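PDB 4OGD: succinate-semialdehyde dehydrogenase from Streptococcus pyogenes MGAS1882, which probably catalyses the oxidation of succinic semialdehyde to succinate with NADP+ as the electron acceptor. Local coordinates for residues D64-I69 with E168-E173; P134-M139 with W418-E423; V250-R255 with K288-G293. All coordinates share one frame; numbering follows the deposited sequence.

How the contacts relate
Contacts 1 and 2 are buried, whereas contact 3 lies near the surface, and each has a tyrosine at its centre. Contact 1 joins helices 63-74 and 161-173 beside the cofactor-binding sheet, by apolar packing edged with a bridging water. Contact 2, nearest the centre of the chain, ties helix 136-148 of that Rossmann-like part to a loop of the catalytic part through one direct hydroxyl-hydroxyl bond. Contact 3 stays within the catalytic part and relies on van der Waals packing. The three form a chain of neighbours: Tyr135 of contact 2 packs on Tyr66 and Leu170 of contact 1, and Trp418 of contact 2 meets Phe253 from the helix of contact 3.

Contact 1 of 3, residues D64-I69 with E168-E173; sequences DKYAEI and EELVLE
Tyr66 and Leu170 form the apolar part of this contact, in which the phenol reaches across from one helix to the root of the leucine on the other. The end of the tyrosine does the touching: OH lies 3.5 Å from Leu170 CB, and CZ is 4.0 Å from Leu170 CD1. With CG anti to the carbonyl carbon (chi1 -71°), the ring projects from helix 63-74 toward helix 161-173. Leucine suits its place because its side chain also packs on Val55, Ile58 and Leu59 of helix 45-61, while Tyr135 touches both Tyr66 and Leu170.

Polar contact across the gap is indirect. One water accepts from Tyr66 OH at 2.7 Å and from Lys65 NZ at 3.2 Å, and donates to Glu173 OE1 at 2.7 Å. The buried phenol thus gains a partner that apolar Leu170 cannot supply. Glu173 holds its other oxygen, OE2, in a salt bridge with Arg61.

Charge adds a longer-range term: Lys65 NZ is 5.0 Å from Glu173 OE1, too far for a salt bridge but probably attractive. On the way there the extended lysine chain passes over the Tyr66 ring, with CE 4.2 Å above its plane near the rim.

Helix 161-173 is the crossover of a right-handed beta-alpha-beta unit between parallel strands 152-155 and 181-183, as in the Rossmann-like cofactor domain of aldehyde dehydrogenases.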
loop_
_atom_site.group_PDB
_atom_site.type_symbol
_atom_site.label_atom_id
_atom_site.label_comp_id
_atom_site.label_asym_id
_atom_site.label_seq_id
_atom_site.Cartn_x
_atom_site.Cartn_y
_atom_site.Cartn_z
ATOM N N ASP A 64 -27.943 -14.806 17.155
ATOM C CA ASP A 64 -28.329 -16.057 16.529
ATOM C C ASP A 64 -28.935 -15.851 15.137
ATOM O O ASP A 64 -28.769 -16.702 14.256
ATOM C CB ASP A 64 -29.238 -16.873 17.454
ATOM C CG ASP A 64 -28.511 -17.373 18.698
ATOM O OD1 ASP A 64 -27.266 -17.234 18.793
ATOM O OD2 ASP A 64 -29.196 -17.922 19.587
ATOM N N LYS A 65 -29.612 -14.721 14.931
ATOM C CA LYS A 65 -30.125 -14.370 13.606
ATOM C C LYS A 65 -28.980 -14.240 12.605
ATOM O O LYS A 65 -29.028 -14.806 11.520
ATOM C CB LYS A 65 -30.935 -13.063 13.648
ATOM C CG LYS A 65 -31.160 -12.420 12.270
ATOM C CD LYS A 65 -31.741 -10.999 12.365
ATOM C CE LYS A 65 -31.664 -10.265 11.032
ATOM N NZ LYS A 65 -32.376 -8.951 11.089
ATOM N N TYR A 66 -27.945 -13.495 12.976
ATOM C CA TYR A 66 -26.822 -13.288 12.061
ATOM C C TYR A 66 -26.000 -14.561 11.882
ATOM O O TYR A 66 -25.523 -14.854 10.782
ATOM C CB TYR A 66 -25.965 -12.120 12.539
ATOM C CG TYR A 66 -26.676 -10.805 12.337
ATOM C CD1 TYR A 66 -26.769 -10.238 11.076
ATOM C CD2 TYR A 66 -27.275 -10.148 13.404
ATOM C CE1 TYR A 66 -27.433 -9.039 10.877
ATOM C CE2 TYR A 66 -27.946 -8.955 13.220
ATOM C CZ TYR A 66 -28.019 -8.404 11.955
ATOM O OH TYR A 66 -28.683 -7.217 11.764
ATOM N N ALA A 67 -25.835 -15.318 12.963
ATOM C CA ALA A 67 -25.136 -16.597 12.884
ATOM C C ALA A 67 -25.834 -17.531 11.905
ATOM O O ALA A 67 -25.183 -18.153 11.062
ATOM C CB ALA A 67 -25.040 -17.241 14.253
ATOM N N GLU A 68 -27.158 -17.638 12.010
ATOM C CA GLU A 68 -27.882 -18.535 11.109
ATOM C C GLU A 68 -27.818 -18.087 9.641
ATOM O O GLU A 68 -27.774 -18.921 8.731
ATOM C CB GLU A 68 -29.342 -18.718 11.555
ATOM C CG GLU A 68 -30.113 -19.655 10.628
ATOM C CD GLU A 68 -31.470 -20.070 11.162
ATOM O OE1 GLU A 68 -31.834 -19.668 12.291
ATOM O OE2 GLU A 68 -32.171 -20.808 10.436
ATOM N N ILE A 69 -27.824 -16.777 9.411
ATOM C CA ILE A 69 -27.706 -16.244 8.056
ATOM C C ILE A 69 -26.408 -16.743 7.422
ATOM O O ILE A 69 -26.386 -17.161 6.260
ATOM C CB ILE A 69 -27.745 -14.707 8.061
ATOM C CG1 ILE A 69 -29.187 -14.231 8.248
ATOM C CG2 ILE A 69 -27.167 -14.141 6.767
ATOM C CD1 ILE A 69 -29.318 -12.738 8.452
ATOM N N GLU A 168 -25.510 -4.514 5.351
ATOM C CA GLU A 168 -26.003 -3.173 5.053
ATOM C C GLU A 168 -27.220 -2.836 5.914
ATOM O O GLU A 168 -27.296 -1.746 6.471
ATOM C CB GLU A 168 -26.363 -3.018 3.572
ATOM C CG GLU A 168 -26.962 -1.642 3.255
ATOM C CD GLU A 168 -27.425 -1.505 1.820
ATOM O OE1 GLU A 168 -26.806 -2.106 0.922
ATOM O OE2 GLU A 168 -28.426 -0.799 1.582
ATOM N N GLU A 169 -28.153 -3.776 6.036
ATOM C CA GLU A 169 -29.366 -3.550 6.830
ATOM C C GLU A 169 -29.034 -3.300 8.300
ATOM O O GLU A 169 -29.655 -2.450 8.953
ATOM C CB GLU A 169 -30.328 -4.737 6.681
ATOM C CG GLU A 169 -30.995 -4.783 5.315
ATOM C CD GLU A 169 -31.652 -6.117 5.000
ATOM O OE1 GLU A 169 -31.539 -7.060 5.810
ATOM O OE2 GLU A 169 -32.293 -6.205 3.933
ATOM N N LEU A 170 -28.063 -4.053 8.813
ATOM C CA LEU A 170 -27.574 -3.895 10.181
ATOM C C LEU A 170 -27.064 -2.478 10.446
ATOM O O LEU A 170 -27.402 -1.855 11.461
ATOM C CB LEU A 170 -26.454 -4.907 10.439
ATOM C CG LEU A 170 -25.555 -4.752 11.671
ATOM C CD1 LEU A 170 -26.349 -4.931 12.961
ATOM C CD2 LEU A 170 -24.387 -5.734 11.629
ATOM N N VAL A 171 -26.236 -1.978 9.538
ATOM C CA VAL A 171 -25.610 -0.673 9.715
ATOM C C VAL A 171 -26.654 0.451 9.655
ATOM O O VAL A 171 -26.589 1.415 10.424
ATOM C CB VAL A 171 -24.457 -0.484 8.697
ATOM C CG1 VAL A 171 -23.995 0.958 8.635
ATOM C CG2 VAL A 171 -23.304 -1.405 9.064
ATOM N N LEU A 172 -27.622 0.319 8.754
ATOM C CA LEU A 172 -28.743 1.249 8.701
ATOM C C LEU A 172 -29.587 1.168 9.975
ATOM O O LEU A 172 -29.987 2.201 10.528
ATOM C CB LEU A 172 -29.602 0.968 7.470
ATOM C CG LEU A 172 -28.900 1.277 6.145
ATOM C CD1 LEU A 172 -29.653 0.623 5.003
ATOM C CD2 LEU A 172 -28.798 2.779 5.931
ATOM N N GLU A 173 -29.843 -0.051 10.443
ATOM C CA GLU A 173 -30.600 -0.246 11.680
ATOM C C GLU A 173 -29.932 0.432 12.874
ATOM O O GLU A 173 -30.612 0.941 13.772
ATOM C CB GLU A 173 -30.805 -1.737 11.976
ATOM C CG GLU A 173 -31.794 -1.986 13.127
ATOM C CD GLU A 173 -31.994 -3.454 13.447
ATOM O OE1 GLU A 173 -31.388 -4.308 12.767
ATOM O OE2 GLU A 173 -32.770 -3.750 14.389
HETATM O O HOH W 1 -30.955 -6.982 13.136
#

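Contact 2 of 3, residues P134-M139 with W418-E423; sequences PYYQIM and WTSLPE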
loop_
_atom_site.group_PDB
_atom_site.type_symbol
_atom_site.label_atom_id
_atom_site.label_comp_id
_atom_site.label_asym_id
_atom_site.label_seq_id
_atom_site.Cartn_x
_atom_site.Cartn_y
_atom_site.Cartn_z
ATOM N N PRO A 134 -18.073 -14.425 6.285
ATOM C CA PRO A 134 -18.895 -13.421 5.592
ATOM C C PRO A 134 -19.088 -12.124 6.379
ATOM O O PRO A 134 -19.279 -11.074 5.769
ATOM C CB PRO A 134 -20.248 -14.121 5.416
ATOM C CG PRO A 134 -19.968 -15.570 5.568
ATOM C CD PRO A 134 -18.830 -15.661 6.555
ATOM N N TYR A 135 -19.050 -12.195 7.704
ATOM C CA TYR A 135 -19.218 -10.993 8.521
ATOM C C TYR A 135 -17.893 -10.407 8.999
ATOM O O TYR A 135 -17.669 -9.197 8.884
ATOM C CB TYR A 135 -20.177 -11.254 9.699
ATOM C CG TYR A 135 -21.560 -10.721 9.412
ATOM C CD1 TYR A 135 -22.257 -11.140 8.295
ATOM C CD2 TYR A 135 -22.157 -9.768 10.241
ATOM C CE1 TYR A 135 -23.509 -10.641 8.002
ATOM C CE2 TYR A 135 -23.422 -9.261 9.955
ATOM C CZ TYR A 135 -24.087 -9.702 8.828
ATOM O OH TYR A 135 -25.340 -9.207 8.515
ATOM N N TYR A 136 -17.037 -11.261 9.550
ATOM C CA TYR A 136 -15.735 -10.853 10.068
ATOM C C TYR A 136 -14.889 -10.147 9.021
ATOM O O TYR A 136 -14.271 -9.127 9.326
ATOM C CB TYR A 136 -15.024 -12.073 10.667
ATOM C CG TYR A 136 -13.527 -11.970 10.872
ATOM C CD1 TYR A 136 -12.985 -11.258 11.944
ATOM C CD2 TYR A 136 -12.660 -12.643 10.031
ATOM C CE1 TYR A 136 -11.603 -11.202 12.146
ATOM C CE2 TYR A 136 -11.293 -12.587 10.219
ATOM C CZ TYR A 136 -10.769 -11.871 11.276
ATOM O OH TYR A 136 -9.400 -11.822 11.452
ATOM N N GLN A 137 -14.886 -10.647 7.785
ATOM C CA GLN A 137 -14.072 -9.998 6.757
ATOM C C GLN A 137 -14.628 -8.621 6.373
ATOM O O GLN A 137 -13.866 -7.737 5.972
ATOM C CB GLN A 137 -13.884 -10.861 5.500
ATOM C CG GLN A 137 -13.339 -12.265 5.716
ATOM C CD GLN A 137 -11.994 -12.333 6.396
ATOM O OE1 GLN A 137 -11.257 -11.345 6.481
ATOM N NE2 GLN A 137 -11.653 -13.522 6.881
ATOM N N ILE A 138 -15.940 -8.423 6.488
ATOM C CA ILE A 138 -16.484 -7.075 6.292
ATOM C C ILE A 138 -16.102 -6.176 7.460
ATOM O O ILE A 138 -15.615 -5.059 7.268
ATOM C CB ILE A 138 -18.022 -7.053 6.168
ATOM C CG1 ILE A 138 -18.502 -7.944 5.022
ATOM C CG2 ILE A 138 -18.500 -5.625 5.929
ATOM C CD1 ILE A 138 -20.032 -8.100 4.995
ATOM N N MET A 139 -16.318 -6.662 8.675
ATOM C CA MET A 139 -16.139 -5.820 9.853
ATOM C C MET A 139 -14.697 -5.335 9.984
ATOM O O MET A 139 -14.454 -4.202 10.420
ATOM C CB MET A 139 -16.592 -6.549 11.129
ATOM C CG MET A 139 -16.661 -5.626 12.355
ATOM S SD MET A 139 -17.903 -4.335 12.162
ATOM C CE MET A 139 -19.333 -5.252 12.727
ATOM N N TRP A 418 -4.302 -20.640 14.649
ATOM C CA TRP A 418 -4.535 -19.208 14.462
ATOM C C TRP A 418 -5.576 -18.663 15.426
ATOM O O TRP A 418 -6.432 -19.395 15.929
ATOM C CB TRP A 418 -4.977 -18.907 13.026
ATOM C CG TRP A 418 -6.417 -19.212 12.792
ATOM C CD1 TRP A 418 -6.979 -20.447 12.693
ATOM C CD2 TRP A 418 -7.492 -18.266 12.636
ATOM N NE1 TRP A 418 -8.330 -20.336 12.481
ATOM C CE2 TRP A 418 -8.673 -19.011 12.443
ATOM C CE3 TRP A 418 -7.566 -16.869 12.635
ATOM C CZ2 TRP A 418 -9.919 -18.406 12.252
ATOM C CZ3 TRP A 418 -8.802 -16.267 12.438
ATOM C CH2 TRP A 418 -9.964 -17.038 12.258
ATOM N N THR A 419 -5.477 -17.371 15.699
ATOM C CA THR A 419 -6.611 -16.642 16.231
ATOM C C THR A 419 -6.521 -15.221 15.734
ATOM O O THR A 419 -5.509 -14.811 15.160
ATOM C CB THR A 419 -6.653 -16.644 17.747
ATOM O OG1 THR A 419 -7.918 -16.125 18.171
ATOM C CG2 THR A 419 -5.543 -15.776 18.303
ATOM N N SER A 420 -7.591 -14.474 15.940
ATOM C CA SER A 420 -7.610 -13.074 15.571
ATOM C C SER A 420 -8.317 -12.330 16.687
ATOM O O SER A 420 -9.296 -12.835 17.240
ATOM C CB SER A 420 -8.363 -12.888 14.251
ATOM O OG SER A 420 -8.484 -11.509 13.930
ATOM N N LEU A 421 -7.803 -11.149 17.026
ATOM C CA LEU A 421 -8.380 -10.289 18.047
ATOM C C LEU A 421 -8.262 -8.871 17.506
ATOM O O LEU A 421 -7.385 -8.596 16.681
ATOM C CB LEU A 421 -7.608 -10.419 19.355
ATOM C CG LEU A 421 -7.709 -11.773 20.061
ATOM C CD1 LEU A 421 -6.657 -11.860 21.155
ATOM C CD2 LEU A 421 -9.111 -11.949 20.631
ATOM N N PRO A 422 -9.137 -7.959 17.956
ATOM C CA PRO A 422 -9.142 -6.621 17.353
ATOM C C PRO A 422 -7.801 -5.907 17.458
ATOM O O PRO A 422 -7.466 -5.107 16.575
ATOM C CB PRO A 422 -10.197 -5.880 18.174
ATOM C CG PRO A 422 -11.140 -6.970 18.616
ATOM C CD PRO A 422 -10.244 -8.140 18.914
ATOM N N GLU A 423 -7.036 -6.217 18.505
ATOM C CA GLU A 423 -5.785 -5.517 18.782
ATOM C C GLU A 423 -4.552 -6.109 18.083
ATOM O O GLU A 423 -3.441 -5.579 18.215
ATOM C CB GLU A 423 -5.547 -5.469 20.293
ATOM C CG GLU A 423 -5.281 -6.839 20.911
ATOM C CD GLU A 423 -6.521 -7.507 21.478
ATOM O OE1 GLU A 423 -7.654 -7.231 21.013
ATOM O OE2 GLU A 423 -6.358 -8.326 22.404
#
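Tyr136 OH is gripped by two groups: Ser420 OG at 2.7 Å and the guanidinium of Arg140, through NH1, one turn further along the same helix. The tyrosine lies on helix 136-148, two residues after Pro134, the last residue of the PWNFP motif of aldehyde dehydrogenases. That helix follows strand 124-128 in the Rossmann-like part, whereas Ser420 belongs to the loop between strands 411-414 and 429-430, so the bond joins the cofactor-binding and catalytic parts.

Tyrosine fits because its length is needed: the nearest CA atoms, those of Tyr136 and Ser420, are 10.1 Å apart. CG anti to the backbone N (chi1 162°) sends the ring straight across this gap. Leu87 and Ile91 of helix 78-103 pack against the tyrosine, leaving the hydroxyl for the polar work in a buried setting. Serine's short side chain lets its hydroxyl meet the phenol close to the loop backbone, and Leu438 packs beside it.

The near-extended backbone of 419-421 turns successive residues to different sides. Ser420 faces the helix, while Thr419 and Leu421 point away from it and pack on Tyr453 and Ser112 of the second subunit. Trp418 flanks the bond more loosely, with CZ3 4.6 Å from Tyr136 OH. Ser420 OG sits at the ring's edge, near its plane, and the angle CZ-OH-OG is about 118°.

Contact 3 of 3, residues V250-R255 with K288-G293; sequences VLYFSR and KTAKWG
Tyr252 packs most closely against Ala290, whose CB lies 3.3 Å from the phenolic OH. Here the ring meets backbone as much as side chain: Ala290 CA sits at the ring edge, in its plane, 3.8 Å from CE1. The small methyl lets the loop come this near, and the OH is satisfied by the carbonyl of Thr301, whose OG1 also takes the N-H of Lys291. At chi1 -165° the ring is swung opposite the backbone nitrogen and leaves its helix toward the loop.

That helix, 244-256, is the crossover between neighbouring parallel strands 235-238 and 268-272 in the Rossmann-like sheet of the catalytic part; the loop 289-293 follows helix 276-288, the next helix of the chain. On the helix itself, Ser254 OG gives a second bond to Val250 O, at 2.8 Å and from above the carbonyl plane.

The outer side is looser. The side chains of exposed Thr289 and of Tyr252 run by one another antiparallel and touch obliquely, Thr289 OG1 being 3.5 Å from Tyr252 CD1. This hydroxyl is bonded back to Val286 O of helix 276-288. Lys291, also exposed, barely borders the contact, and its chain extends from it, as suits a long charged group.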
loop_
_atom_site.group_PDB
_atom_site.type_symbol
_atom_site.label_atom_id
_atom_site.label_comp_id
_atom_site.label_asym_id
_atom_site.label_seq_id
_atom_site.Cartn_x
_atom_site.Cartn_y
_atom_site.Cartn_z
ATOM N N VAL A 250 -4.957 -28.954 20.363
ATOM C CA VAL A 250 -5.209 -27.894 19.387
ATOM C C VAL A 250 -5.368 -28.395 17.956
ATOM O O VAL A 250 -5.758 -27.629 17.070
ATOM C CB VAL A 250 -4.120 -26.792 19.416
ATOM C CG1 VAL A 250 -3.835 -26.352 20.846
ATOM C CG2 VAL A 250 -2.844 -27.260 18.723
ATOM N N LEU A 251 -5.092 -29.676 17.718
ATOM C CA LEU A 251 -5.021 -30.168 16.339
ATOM C C LEU A 251 -6.337 -30.100 15.559
ATOM O O LEU A 251 -6.333 -29.713 14.388
ATOM C CB LEU A 251 -4.427 -31.582 16.267
ATOM C CG LEU A 251 -2.924 -31.744 16.498
ATOM C CD1 LEU A 251 -2.559 -33.215 16.406
ATOM C CD2 LEU A 251 -2.083 -30.940 15.504
ATOM N N TYR A 252 -7.452 -30.479 16.190
ATOM C CA TYR A 252 -8.735 -30.485 15.491
ATOM C C TYR A 252 -9.069 -29.078 15.003
ATOM O O TYR A 252 -9.352 -28.868 13.825
ATOM C CB TYR A 252 -9.858 -31.017 16.392
ATOM C CG TYR A 252 -11.100 -31.382 15.612
ATOM C CD1 TYR A 252 -11.337 -32.693 15.227
ATOM C CD2 TYR A 252 -12.023 -30.411 15.241
ATOM C CE1 TYR A 252 -12.469 -33.035 14.503
ATOM C CE2 TYR A 252 -13.151 -30.738 14.510
ATOM C CZ TYR A 252 -13.369 -32.051 14.148
ATOM O OH TYR A 252 -14.494 -32.375 13.425
ATOM N N PHE A 253 -9.014 -28.115 15.914
ATOM C CA PHE A 253 -9.236 -26.723 15.540
ATOM C C PHE A 253 -8.278 -26.286 14.438
ATOM O O PHE A 253 -8.687 -25.644 13.464
ATOM C CB PHE A 253 -9.061 -25.797 16.744
ATOM C CG PHE A 253 -8.914 -24.350 16.368
ATOM C CD1 PHE A 253 -10.029 -23.579 16.079
ATOM C CD2 PHE A 253 -7.657 -23.765 16.276
ATOM C CE1 PHE A 253 -9.896 -22.248 15.710
ATOM C CE2 PHE A 253 -7.517 -22.440 15.903
ATOM C CZ PHE A 253 -8.631 -21.681 15.624
ATOM N N SER A 254 -7.007 -26.635 14.590
ATOM C CA SER A 254 -5.983 -26.081 13.703
ATOM C C SER A 254 -6.185 -26.385 12.233
ATOM O O SER A 254 -5.839 -25.556 11.392
ATOM C CB SER A 254 -4.582 -26.499 14.149
ATOM O OG SER A 254 -4.284 -25.896 15.398
ATOM N N ARG A 255 -6.738 -27.553 11.913
ATOM C CA ARG A 255 -6.952 -27.907 10.509
ATOM C C ARG A 255 -8.417 -28.042 10.096
ATOM O O ARG A 255 -8.747 -27.862 8.923
ATOM C CB ARG A 255 -6.174 -29.175 10.119
ATOM C CG ARG A 255 -6.145 -29.445 8.604
ATOM C CD ARG A 255 -5.696 -28.206 7.823
ATOM N NE ARG A 255 -5.537 -28.488 6.399
ATOM C CZ ARG A 255 -6.078 -27.770 5.420
ATOM N NH1 ARG A 255 -6.816 -26.702 5.701
ATOM N NH2 ARG A 255 -5.875 -28.117 4.152
ATOM N N LYS A 288 -10.273 -38.754 13.187
ATOM C CA LYS A 288 -11.313 -39.773 13.342
ATOM C C LYS A 288 -12.477 -39.316 14.207
ATOM O O LYS A 288 -13.576 -39.864 14.111
ATOM C CB LYS A 288 -10.719 -41.056 13.929
ATOM C CG LYS A 288 -10.102 -41.965 12.877
ATOM C CD LYS A 288 -9.344 -43.108 13.539
ATOM C CE LYS A 288 -8.845 -44.104 12.511
ATOM N NZ LYS A 288 -8.091 -45.211 13.169
ATOM N N THR A 289 -12.239 -38.309 15.040
ATOM C CA THR A 289 -13.269 -37.825 15.951
ATOM C C THR A 289 -14.300 -36.937 15.271
ATOM O O THR A 289 -15.326 -36.620 15.867
ATOM C CB THR A 289 -12.671 -37.062 17.152
ATOM O OG1 THR A 289 -12.104 -35.819 16.713
ATOM C CG2 THR A 289 -11.606 -37.896 17.834
ATOM N N ALA A 290 -14.032 -36.546 14.028
ATOM C CA ALA A 290 -14.938 -35.666 13.293
ATOM C C ALA A 290 -16.332 -36.251 13.113
ATOM O O ALA A 290 -16.491 -37.424 12.763
ATOM C CB ALA A 290 -14.352 -35.305 11.939
ATOM N N LYS A 291 -17.342 -35.421 13.346
ATOM C CA LYS A 291 -18.720 -35.820 13.106
ATOM C C LYS A 291 -19.349 -34.855 12.119
ATOM O O LYS A 291 -19.709 -33.731 12.481
ATOM C CB LYS A 291 -19.510 -35.821 14.414
ATOM C CG LYS A 291 -20.944 -36.302 14.258
ATOM C CD LYS A 291 -21.545 -36.709 15.593
ATOM C CE LYS A 291 -22.930 -37.306 15.394
ATOM N NZ LYS A 291 -23.778 -36.393 14.583
ATOM N N TRP A 292 -19.464 -35.275 10.864
ATOM C CA TRP A 292 -20.089 -34.421 9.860
ATOM C C TRP A 292 -21.596 -34.521 9.908
ATOM O O TRP A 292 -22.153 -35.521 10.373
ATOM C CB TRP A 292 -19.574 -34.714 8.447
ATOM C CG TRP A 292 -19.598 -36.157 8.069
ATOM C CD1 TRP A 292 -20.634 -36.843 7.503
ATOM C CD2 TRP A 292 -18.526 -37.094 8.222
ATOM N NE1 TRP A 292 -20.271 -38.156 7.300
ATOM C CE2 TRP A 292 -18.982 -38.334 7.732
ATOM C CE3 TRP A 292 -17.222 -37.004 8.727
ATOM C CZ2 TRP A 292 -18.178 -39.478 7.730
ATOM C CZ3 TRP A 292 -16.423 -38.141 8.728
ATOM C CH2 TRP A 292 -16.906 -39.362 8.232
ATOM N N GLY A 293 -22.258 -33.473 9.436
ATOM C CA GLY A 293 -23.706 -33.462 9.406
ATOM C C GLY A 293 -24.281 -32.063 9.380
ATOM O O GLY A 293 -23.653 -31.125 8.884
#